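Local coordinates for protein 16S rRNA (adenine(1408)-N(1))-methyltransferase (Escherichia coli, PDB 3P2E) that methylates N1 of adenine 1408 in the 16S rRNA of assembled 30S subunits using S-adenosyl-L-methionine, conferring resistance to kanamycin, apramycin and other aminoglycosides, at residues 66-71 with 80-85; 166-171 with 177-182; 112-117 with 135-140. All blocks are in the same frame, centred on the assembly; numbering follows the deposited sequence.

Interaction 1 (66-71 with 80-85); sequences KKIIKK and VVFVIA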
loop_
_atom_site.group_PDB
_atom_site.type_symbol
_atom_site.label_atom_id
_atom_site.label_comp_id
_atom_site.label_asym_id
_atom_site.label_seq_id
_atom_site.Cartn_x
_atom_site.Cartn_y
_atom_site.Cartn_z
ATOM N N LYS A 66 -12.425 -13.299 -2.017
ATOM C CA LYS A 66 -13.030 -14.622 -2.153
ATOM C C LYS A 66 -12.005 -15.605 -2.709
ATOM O O LYS A 66 -12.028 -16.792 -2.387
ATOM C CB LYS A 66 -14.245 -14.560 -3.085
ATOM C CG LYS A 66 -15.483 -13.942 -2.446
ATOM C CD LYS A 66 -16.527 -13.559 -3.493
ATOM C CE LYS A 66 -16.950 -14.746 -4.338
ATOM N NZ LYS A 66 -17.889 -14.326 -5.421
ATOM N N LYS A 67 -11.102 -15.101 -3.539
ATOM C CA LYS A 67 -10.080 -15.942 -4.143
ATOM C C LYS A 67 -9.023 -16.421 -3.149
ATOM O O LYS A 67 -8.648 -17.591 -3.161
ATOM C CB LYS A 67 -9.399 -15.195 -5.295
ATOM C CG LYS A 67 -8.374 -16.024 -6.053
ATOM C CD LYS A 67 -7.863 -15.286 -7.282
ATOM C CE LYS A 67 -6.930 -16.170 -8.104
ATOM N NZ LYS A 67 -6.544 -15.535 -9.392
ATOM N N ILE A 68 -8.552 -15.532 -2.279
ATOM C CA ILE A 68 -7.513 -15.924 -1.334
ATOM C C ILE A 68 -7.958 -16.909 -0.263
ATOM O O ILE A 68 -7.119 -17.533 0.386
ATOM C CB ILE A 68 -6.869 -14.703 -0.638
ATOM C CG1 ILE A 68 -7.899 -13.969 0.220
ATOM C CG2 ILE A 68 -6.268 -13.785 -1.684
ATOM C CD1 ILE A 68 -7.292 -12.903 1.113
ATOM N N ILE A 69 -9.268 -17.055 -0.085
ATOM C CA ILE A 69 -9.796 -17.969 0.921
ATOM C C ILE A 69 -10.012 -19.375 0.354
ATOM O O ILE A 69 -10.358 -20.302 1.086
ATOM C CB ILE A 69 -11.127 -17.432 1.509
ATOM C CG1 ILE A 69 -11.540 -18.265 2.723
ATOM C CG2 ILE A 69 -12.216 -17.463 0.451
ATOM C CD1 ILE A 69 -12.808 -17.781 3.398
ATOM N N LYS A 70 -9.805 -19.533 -0.949
ATOM C CA LYS A 70 -9.964 -20.832 -1.595
ATOM C C LYS A 70 -8.745 -21.692 -1.291
ATOM O O LYS A 70 -7.786 -21.219 -0.685
ATOM C CB LYS A 70 -10.102 -20.670 -3.112
ATOM C CG LYS A 70 -11.438 -20.114 -3.572
ATOM C CD LYS A 70 -11.515 -20.083 -5.091
ATOM C CE LYS A 70 -12.917 -19.742 -5.575
ATOM N NZ LYS A 70 -13.365 -18.402 -5.108
ATOM N N LYS A 71 -8.775 -22.953 -1.709
ATOM C CA LYS A 71 -7.640 -23.830 -1.459
ATOM C C LYS A 71 -6.459 -23.402 -2.324
ATOM O O LYS A 71 -6.637 -22.876 -3.419
ATOM C CB LYS A 71 -8.012 -25.291 -1.741
ATOM C CG LYS A 71 -8.502 -25.576 -3.151
ATOM C CD LYS A 71 -8.917 -27.038 -3.283
ATOM C CE LYS A 71 -9.436 -27.358 -4.676
ATOM N NZ LYS A 71 -9.882 -28.774 -4.797
ATOM N N VAL A 80 -1.967 -13.172 2.941
ATOM C CA VAL A 80 -2.652 -11.926 2.604
ATOM C C VAL A 80 -3.868 -11.699 3.493
ATOM O O VAL A 80 -4.601 -12.632 3.806
ATOM C CB VAL A 80 -3.156 -11.927 1.132
ATOM C CG1 VAL A 80 -3.861 -10.607 0.814
ATOM C CG2 VAL A 80 -2.003 -12.150 0.187
ATOM N N VAL A 81 -4.058 -10.455 3.919
ATOM C CA VAL A 81 -5.223 -10.091 4.709
ATOM C C VAL A 81 -5.640 -8.711 4.221
ATOM O O VAL A 81 -4.788 -7.869 3.917
ATOM C CB VAL A 81 -4.933 -10.042 6.232
ATOM C CG1 VAL A 81 -3.936 -8.943 6.555
ATOM C CG2 VAL A 81 -6.239 -9.814 6.992
ATOM N N PHE A 82 -6.947 -8.505 4.099
ATOM C CA PHE A 82 -7.489 -7.230 3.654
ATOM C C PHE A 82 -8.158 -6.549 4.834
ATOM O O PHE A 82 -9.091 -7.082 5.438
ATOM C CB PHE A 82 -8.488 -7.440 2.512
ATOM C CG PHE A 82 -7.845 -7.895 1.235
ATOM C CD1 PHE A 82 -6.816 -7.149 0.664
ATOM C CD2 PHE A 82 -8.260 -9.064 0.601
ATOM C CE1 PHE A 82 -6.204 -7.562 -0.529
ATOM C CE2 PHE A 82 -7.652 -9.485 -0.592
ATOM C CZ PHE A 82 -6.621 -8.726 -1.155
ATOM N N VAL A 83 -7.648 -5.368 5.158
ATOM C CA VAL A 83 -8.126 -4.569 6.274
ATOM C C VAL A 83 -8.990 -3.424 5.757
ATOM O O VAL A 83 -8.591 -2.697 4.849
ATOM C CB VAL A 83 -6.926 -3.989 7.051
ATOM C CG1 VAL A 83 -7.397 -2.999 8.098
ATOM C CG2 VAL A 83 -6.134 -5.125 7.685
ATOM N N ILE A 84 -10.171 -3.266 6.344
ATOM C CA ILE A 84 -11.075 -2.203 5.935
ATOM C C ILE A 84 -10.895 -1.031 6.879
ATOM O O ILE A 84 -11.387 -1.041 8.009
ATOM C CB ILE A 84 -12.542 -2.673 5.963
ATOM C CG1 ILE A 84 -12.696 -3.941 5.113
ATOM C CG2 ILE A 84 -13.448 -1.574 5.431
ATOM C CD1 ILE A 84 -12.166 -3.818 3.686
ATOM N N ALA A 85 -10.159 -0.031 6.407
ATOM C CA ALA A 85 -9.876 1.163 7.184
ATOM C C ALA A 85 -9.398 2.257 6.242
ATOM O O ALA A 85 -9.109 1.993 5.074
ATOM C CB ALA A 85 -8.796 0.866 8.223
#

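Interaction 2 (166-171 with 177-182); sequences EQYKAE and FRIDDV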
loop_
_atom_site.group_PDB
_atom_site.type_symbol
_atom_site.label_atom_id
_atom_site.label_comp_id
_atom_site.label_asym_id
_atom_site.label_seq_id
_atom_site.Cartn_x
_atom_site.Cartn_y
_atom_site.Cartn_z
ATOM N N GLU A 166 13.472 20.835 -1.436
ATOM C CA GLU A 166 13.823 20.783 -0.026
ATOM C C GLU A 166 12.578 20.855 0.853
ATOM O O GLU A 166 12.505 20.196 1.889
ATOM C CB GLU A 166 14.769 21.935 0.325
ATOM C CG GLU A 166 16.043 21.968 -0.508
ATOM C CD GLU A 166 16.829 20.672 -0.430
ATOM O OE1 GLU A 166 17.212 20.272 0.690
ATOM O OE2 GLU A 166 17.063 20.055 -1.490
ATOM N N GLN A 167 11.597 21.652 0.437
ATOM C CA GLN A 167 10.362 21.792 1.204
ATOM C C GLN A 167 9.621 20.464 1.332
ATOM O O GLN A 167 9.184 20.096 2.420
ATOM C CB GLN A 167 9.431 22.825 0.556
ATOM C CG GLN A 167 9.964 24.249 0.552
ATOM C CD GLN A 167 8.923 25.259 0.097
ATOM O OE1 GLN A 167 8.341 25.126 -0.982
ATOM N NE2 GLN A 167 8.684 26.278 0.919
ATOM N N TYR A 168 9.475 19.747 0.222
ATOM C CA TYR A 168 8.773 18.468 0.253
ATOM C C TYR A 168 9.545 17.459 1.101
ATOM O O TYR A 168 8.961 16.741 1.914
ATOM C CB TYR A 168 8.588 17.912 -1.165
ATOM C CG TYR A 168 7.694 16.690 -1.213
ATOM C CD1 TYR A 168 6.313 16.804 -1.046
ATOM C CD2 TYR A 168 8.235 15.416 -1.383
ATOM C CE1 TYR A 168 5.489 15.673 -1.046
ATOM C CE2 TYR A 168 7.425 14.281 -1.381
ATOM C CZ TYR A 168 6.057 14.415 -1.212
ATOM O OH TYR A 168 5.267 13.287 -1.185
ATOM N N LYS A 169 10.861 17.419 0.923
ATOM C CA LYS A 169 11.691 16.489 1.680
ATOM C C LYS A 169 11.596 16.753 3.179
ATOM O O LYS A 169 11.532 15.819 3.982
ATOM C CB LYS A 169 13.148 16.595 1.224
ATOM C CG LYS A 169 14.043 15.478 1.742
ATOM C CD LYS A 169 15.440 15.564 1.139
ATOM C CE LYS A 169 16.324 14.426 1.632
ATOM N NZ LYS A 169 17.689 14.475 1.028
ATOM N N ALA A 170 11.588 18.027 3.559
ATOM C CA ALA A 170 11.507 18.395 4.967
ATOM C C ALA A 170 10.159 18.028 5.565
ATOM O O ALA A 170 10.083 17.554 6.699
ATOM C CB ALA A 170 11.759 19.889 5.134
ATOM N N GLU A 171 9.096 18.261 4.804
ATOM C CA GLU A 171 7.748 17.947 5.261
ATOM C C GLU A 171 7.601 16.451 5.498
ATOM O O GLU A 171 7.048 16.029 6.517
ATOM C CB GLU A 171 6.727 18.444 4.236
ATOM C CG GLU A 171 6.624 19.963 4.218
ATOM C CD GLU A 171 6.046 20.517 2.928
ATOM O OE1 GLU A 171 5.752 21.730 2.892
ATOM O OE2 GLU A 171 5.899 19.754 1.951
ATOM N N PHE A 177 9.167 10.179 7.267
ATOM C CA PHE A 177 9.627 9.614 5.999
ATOM C C PHE A 177 10.875 10.311 5.455
ATOM O O PHE A 177 10.852 11.504 5.143
ATOM C CB PHE A 177 8.500 9.672 4.965
ATOM C CG PHE A 177 7.322 8.800 5.304
ATOM C CD1 PHE A 177 7.422 7.416 5.228
ATOM C CD2 PHE A 177 6.115 9.364 5.712
ATOM C CE1 PHE A 177 6.339 6.601 5.554
ATOM C CE2 PHE A 177 5.024 8.560 6.040
ATOM C CZ PHE A 177 5.138 7.172 5.961
ATOM N N ARG A 178 11.960 9.550 5.337
ATOM C CA ARG A 178 13.230 10.065 4.834
ATOM C C ARG A 178 13.414 9.656 3.373
ATOM O O ARG A 178 13.683 8.492 3.077
ATOM C CB ARG A 178 14.378 9.504 5.666
ATOM C CG ARG A 178 14.334 9.868 7.141
ATOM C CD ARG A 178 14.793 11.294 7.368
ATOM N NE ARG A 178 14.987 11.572 8.787
ATOM C CZ ARG A 178 15.567 12.671 9.260
ATOM N NH1 ARG A 178 16.014 13.600 8.422
ATOM N NH2 ARG A 178 15.707 12.836 10.569
ATOM N N ILE A 179 13.274 10.615 2.467
ATOM C CA ILE A 179 13.419 10.343 1.041
ATOM C C ILE A 179 14.851 9.969 0.667
ATOM O O ILE A 179 15.790 10.718 0.952
ATOM C CB ILE A 179 13.010 11.569 0.189
ATOM C CG1 ILE A 179 11.545 11.928 0.451
ATOM C CG2 ILE A 179 13.215 11.268 -1.291
ATOM C CD1 ILE A 179 11.076 13.170 -0.296
ATOM N N ASP A 180 15.016 8.809 0.035
ATOM C CA ASP A 180 16.337 8.372 -0.407
ATOM C C ASP A 180 16.454 8.444 -1.924
ATOM O O ASP A 180 17.560 8.522 -2.470
ATOM C CB ASP A 180 16.618 6.942 0.046
ATOM C CG ASP A 180 16.739 6.823 1.542
ATOM O OD1 ASP A 180 17.408 7.686 2.150
ATOM O OD2 ASP A 180 16.178 5.864 2.107
ATOM N N ASP A 181 15.317 8.425 -2.609
ATOM C CA ASP A 181 15.332 8.490 -4.063
ATOM C C ASP A 181 14.011 8.959 -4.658
ATOM O O ASP A 181 12.944 8.696 -4.109
ATOM C CB ASP A 181 15.666 7.116 -4.647
ATOM C CG ASP A 181 15.857 7.152 -6.150
ATOM O OD1 ASP A 181 16.883 7.703 -6.604
ATOM O OD2 ASP A 181 14.980 6.640 -6.881
ATOM N N VAL A 182 14.101 9.668 -5.779
ATOM C CA VAL A 182 12.923 10.141 -6.506
ATOM C C VAL A 182 13.171 9.773 -7.964
ATOM O O VAL A 182 14.146 10.220 -8.567
ATOM C CB VAL A 182 12.733 11.667 -6.396
ATOM C CG1 VAL A 182 11.549 12.109 -7.260
ATOM C CG2 VAL A 182 12.494 12.058 -4.948
HETATM O O HOH W 1 12.385 13.275 3.693
HETATM O O HOH W 2 17.275 12.063 -0.761
#

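Interaction 3 (112-117 with 135-140); sequences EYVIKP and FEFVTT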
loop_
_atom_site.group_PDB
_atom_site.type_symbol
_atom_site.label_atom_id
_atom_site.label_comp_id
_atom_site.label_asym_id
_atom_site.label_seq_id
_atom_site.Cartn_x
_atom_site.Cartn_y
_atom_site.Cartn_z
ATOM N N GLU A 112 -4.050 13.409 -2.224
ATOM C CA GLU A 112 -3.734 14.718 -1.663
ATOM C C GLU A 112 -2.864 14.615 -0.405
ATOM O O GLU A 112 -1.972 15.435 -0.196
ATOM C CB GLU A 112 -5.016 15.506 -1.356
ATOM C CG GLU A 112 -5.722 15.113 -0.075
ATOM C CD GLU A 112 -6.839 16.075 0.294
ATOM O OE1 GLU A 112 -6.569 17.291 0.401
ATOM O OE2 GLU A 112 -7.985 15.616 0.483
ATOM N N TYR A 113 -3.101 13.604 0.429
ATOM C CA TYR A 113 -2.299 13.454 1.645
ATOM C C TYR A 113 -0.834 13.213 1.298
ATOM O O TYR A 113 0.065 13.626 2.032
ATOM C CB TYR A 113 -2.801 12.290 2.504
ATOM C CG TYR A 113 -4.208 12.469 3.031
ATOM C CD1 TYR A 113 -4.732 13.742 3.263
ATOM C CD2 TYR A 113 -5.009 11.366 3.318
ATOM C CE1 TYR A 113 -6.020 13.911 3.766
ATOM C CE2 TYR A 113 -6.295 11.525 3.826
ATOM C CZ TYR A 113 -6.794 12.799 4.046
ATOM O OH TYR A 113 -8.070 12.962 4.540
ATOM N N VAL A 114 -0.595 12.536 0.183
ATOM C CA VAL A 114 0.771 12.253 -0.229
ATOM C C VAL A 114 1.424 13.442 -0.928
ATOM O O VAL A 114 2.573 13.774 -0.645
ATOM C CB VAL A 114 0.830 11.023 -1.183
ATOM C CG1 VAL A 114 2.248 10.832 -1.707
ATOM C CG2 VAL A 114 0.378 9.771 -0.449
ATOM N N ILE A 115 0.683 14.092 -1.820
ATOM C CA ILE A 115 1.220 15.209 -2.600
ATOM C C ILE A 115 1.335 16.577 -1.931
ATOM O O ILE A 115 2.282 17.321 -2.211
ATOM C CB ILE A 115 0.415 15.398 -3.910
ATOM C CG1 ILE A 115 0.351 14.076 -4.677
ATOM C CG2 ILE A 115 1.065 16.468 -4.777
ATOM C CD1 ILE A 115 1.686 13.460 -4.942
ATOM N N LYS A 116 0.390 16.919 -1.060
ATOM C CA LYS A 116 0.404 18.230 -0.408
ATOM C C LYS A 116 1.727 18.581 0.279
ATOM O O LYS A 116 2.351 19.591 -0.051
ATOM C CB LYS A 116 -0.760 18.343 0.585
ATOM C CG LYS A 116 -0.984 19.755 1.110
ATOM C CD LYS A 116 -2.296 19.867 1.876
ATOM C CE LYS A 116 -2.276 19.064 3.168
ATOM N NZ LYS A 116 -1.325 19.631 4.165
ATOM N N PRO A 117 2.163 17.778 1.261
ATOM C CA PRO A 117 1.538 16.570 1.809
ATOM C C PRO A 117 0.824 16.929 3.108
ATOM O O PRO A 117 0.983 18.037 3.620
ATOM C CB PRO A 117 2.731 15.669 2.063
ATOM C CG PRO A 117 3.729 16.658 2.605
ATOM C CD PRO A 117 3.579 17.851 1.670
ATOM N N PHE A 135 9.775 2.618 2.461
ATOM C CA PHE A 135 8.488 3.125 2.001
ATOM C C PHE A 135 8.587 3.477 0.529
ATOM O O PHE A 135 9.673 3.745 0.010
ATOM C CB PHE A 135 8.039 4.348 2.817
ATOM C CG PHE A 135 8.678 5.643 2.395
ATOM C CD1 PHE A 135 8.084 6.448 1.426
ATOM C CD2 PHE A 135 9.869 6.066 2.978
ATOM C CE1 PHE A 135 8.666 7.658 1.043
ATOM C CE2 PHE A 135 10.462 7.274 2.603
ATOM C CZ PHE A 135 9.858 8.072 1.635
ATOM N N GLU A 136 7.443 3.451 -0.142
ATOM C CA GLU A 136 7.379 3.757 -1.555
ATOM C C GLU A 136 6.037 4.394 -1.885
ATOM O O GLU A 136 4.992 3.811 -1.603
ATOM C CB GLU A 136 7.560 2.464 -2.350
ATOM C CG GLU A 136 7.046 2.499 -3.772
ATOM C CD GLU A 136 7.093 1.128 -4.415
ATOM O OE1 GLU A 136 6.415 0.204 -3.914
ATOM O OE2 GLU A 136 7.812 0.969 -5.418
ATOM N N PHE A 137 6.075 5.600 -2.452
ATOM C CA PHE A 137 4.860 6.310 -2.860
ATOM C C PHE A 137 4.968 6.525 -4.366
ATOM O O PHE A 137 5.875 7.219 -4.831
ATOM C CB PHE A 137 4.740 7.692 -2.190
ATOM C CG PHE A 137 4.723 7.666 -0.680
ATOM C CD1 PHE A 137 4.295 6.542 0.024
ATOM C CD2 PHE A 137 5.113 8.796 0.038
ATOM C CE1 PHE A 137 4.256 6.542 1.422
ATOM C CE2 PHE A 137 5.079 8.807 1.437
ATOM C CZ PHE A 137 4.650 7.679 2.129
ATOM N N VAL A 138 4.059 5.929 -5.131
ATOM C CA VAL A 138 4.076 6.082 -6.586
ATOM C C VAL A 138 2.822 6.850 -6.987
ATOM O O VAL A 138 1.701 6.370 -6.801
ATOM C CB VAL A 138 4.102 4.707 -7.288
ATOM C CG1 VAL A 138 4.141 4.888 -8.803
ATOM C CG2 VAL A 138 5.308 3.915 -6.813
ATOM N N THR A 139 3.011 8.043 -7.542
ATOM C CA THR A 139 1.879 8.880 -7.909
ATOM C C THR A 139 1.846 9.352 -9.357
ATOM O O THR A 139 2.845 9.308 -10.076
ATOM C CB THR A 139 1.833 10.144 -7.023
ATOM O OG1 THR A 139 3.057 10.873 -7.179
ATOM C CG2 THR A 139 1.664 9.774 -5.560
ATOM N N THR A 140 0.668 9.806 -9.764
ATOM C CA THR A 140 0.449 10.354 -11.092
ATOM C C THR A 140 -0.828 11.185 -11.013
ATOM O O THR A 140 -1.756 10.834 -10.284
ATOM C CB THR A 140 0.278 9.258 -12.162
ATOM O OG1 THR A 140 0.203 9.875 -13.455
ATOM C CG2 THR A 140 -0.988 8.442 -11.916
#

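Interaction 1 (66-71 with 80-85)
In the beta-alpha-beta unit formed by strand 49-54, helix 62-68 and strand 80-83, I68, in the last turn of the helix, meets V80 and F82 of the returning strand. The contact is small, burying 125 Å² over both sides, and it rests on one methyl group. I68 CD1 lies 3.8 Å from F82 CE2 and 4.1 Å from V80 CG1, and the same methyl, I68 CD1, comes within 3.8 Å of the backbone oxygen V80 O. The approach to the phenyl ring is oblique. What brings CD1 there is the first torsion of I68: CG1 is set between the backbone N and the carbonyl carbon (chi1 64°), and the chain then runs extended (chi2 170°) away from the helix.

V80 and F82 alternate with V81 along the strand, so both present CB to the helix while V81 is directed away from it. Within the strand, V80 CG1 lies 3.9 Å above one face of the F82 ring, displaced toward its rim. The beta-alpha-beta crossover, joining the adjacent parallel strands 49-54 and 80-83 through helix 62-68, is the repeating element of the Rossmann-like methyltransferase fold, and here strand 80-83 forms one border of the seven-stranded sheet. Helix 37-44 packs against the same residues, with Y40 on I68, A43 on V80 and I39 on F82. The F82 side chain is about 7 Å from that of D55, an S-adenosyl-L-methionine-binding residue.

After I68 the chain turns, and K70 N donates to K67 O at 3.2 Å, while K70 NZ folds back to K66 O in a weak bond of 3.4 Å.

Interaction 2 (166-171 with 177-182)
Y168 and I179 cross at about a right angle, and the isoleucine's terminal methyl makes the touch. I179 CD1 lies 3.8 Å from Y168 CD2, meeting the ring obliquely, and 3.9 Å from K169 CA, so a single methyl rests against both a tyrosine ring and the helix backbone. The isoleucine gets there by an extended end: CG1 is anti to the carbonyl carbon, beside the backbone N (chi1 -60°), and chi2 is 177°.

K169 runs alongside instead of across. Its chain is fully extended from CG onward, which carries CE to 3.8 Å from I179 O, while NZ, slightly farther off, reaches the same oxygen through a water. No direct hydrogen bond joins the two segments; two waters do the work. One accepts from K169 NZ at 3.0 Å and donates to I179 O at 2.6 Å. The other donates to K169 O and to F177 O, at 2.7 and 2.8 Å, and accepts from I179 N, so that one water serves three backbone atoms.

The chain leaves helix 166-175, reverses and enters strand 178-185, an outermost strand of the central sheet, with the helix lying against it. That strand runs antiparallel to strand 209-215, where D180 and D181 both face S213 in a classic beta bulge. V182 touches F163 and L164 of helix 160-164, while I179 rests on V212 of strand 209-215.

Interaction 3 (112-117 with 135-140)
V114 O, in the last turn of helix 108-115, accepts a hydrogen bond from Y168 OH of helix 166-175, while the valine's side chain turns to strand 133-139. Next along, I115 O has Y162 OH as a partner, so two successive carbonyls of this turn are met by tyrosines. In the Rossmann-like sheet, helix 108-115 belongs to the connection that leads from strand 98-104 to its parallel neighbour 133-139, and it packs on both, V114 also touching I103 of strand 98-104.

The packing is mainly apolar and buries 159 Å². V114 CG1, anti to the backbone N (chi1 174°), wedges between two strand residues on the same strand face, 3.9 Å from F137 CD2 and 4.0 Å from T139 CG2. Its approach to the phenyl ring is oblique; one face of the F137 ring is covered by F135 CD1, 3.6 Å above its centre. I115 and T139 reach toward each other tip to tip, with I115 CD1 3.7 Å from both T139 OG1 and T139 CG2. T139 also touches P106, assigned to the S-adenosyl-L-methionine site, and Y113 on the same helix as V114 contacts the bound S-adenosyl-L-homocysteine.

The peptide bond before P117 is cis, and K116 NZ donates to P117 O at 2.9 Å from above the carbonyl plane, 46° out of it.

From the N terminus the three contacts follow one another in series, and none nests in or crosses another. Interaction 1 closes a loop with eight residues between its segments, at one border of the seven-stranded sheet. Interaction 3 then closes a connection with 17 residues between its segments, which include helix 119-126, and ends on strand 133-139 inside the sheet. Interaction 2, last in the chain, is the shortest-range, with five residues between its segments, and joins helix 166-175 to strand 178-185 at the other border. Interactions 1 and 2 have centres 33 Å apart and do not touch. The centres of interactions 2 and 3 are 11 Å apart and the two touch, the F177 ring meeting F135 and F137.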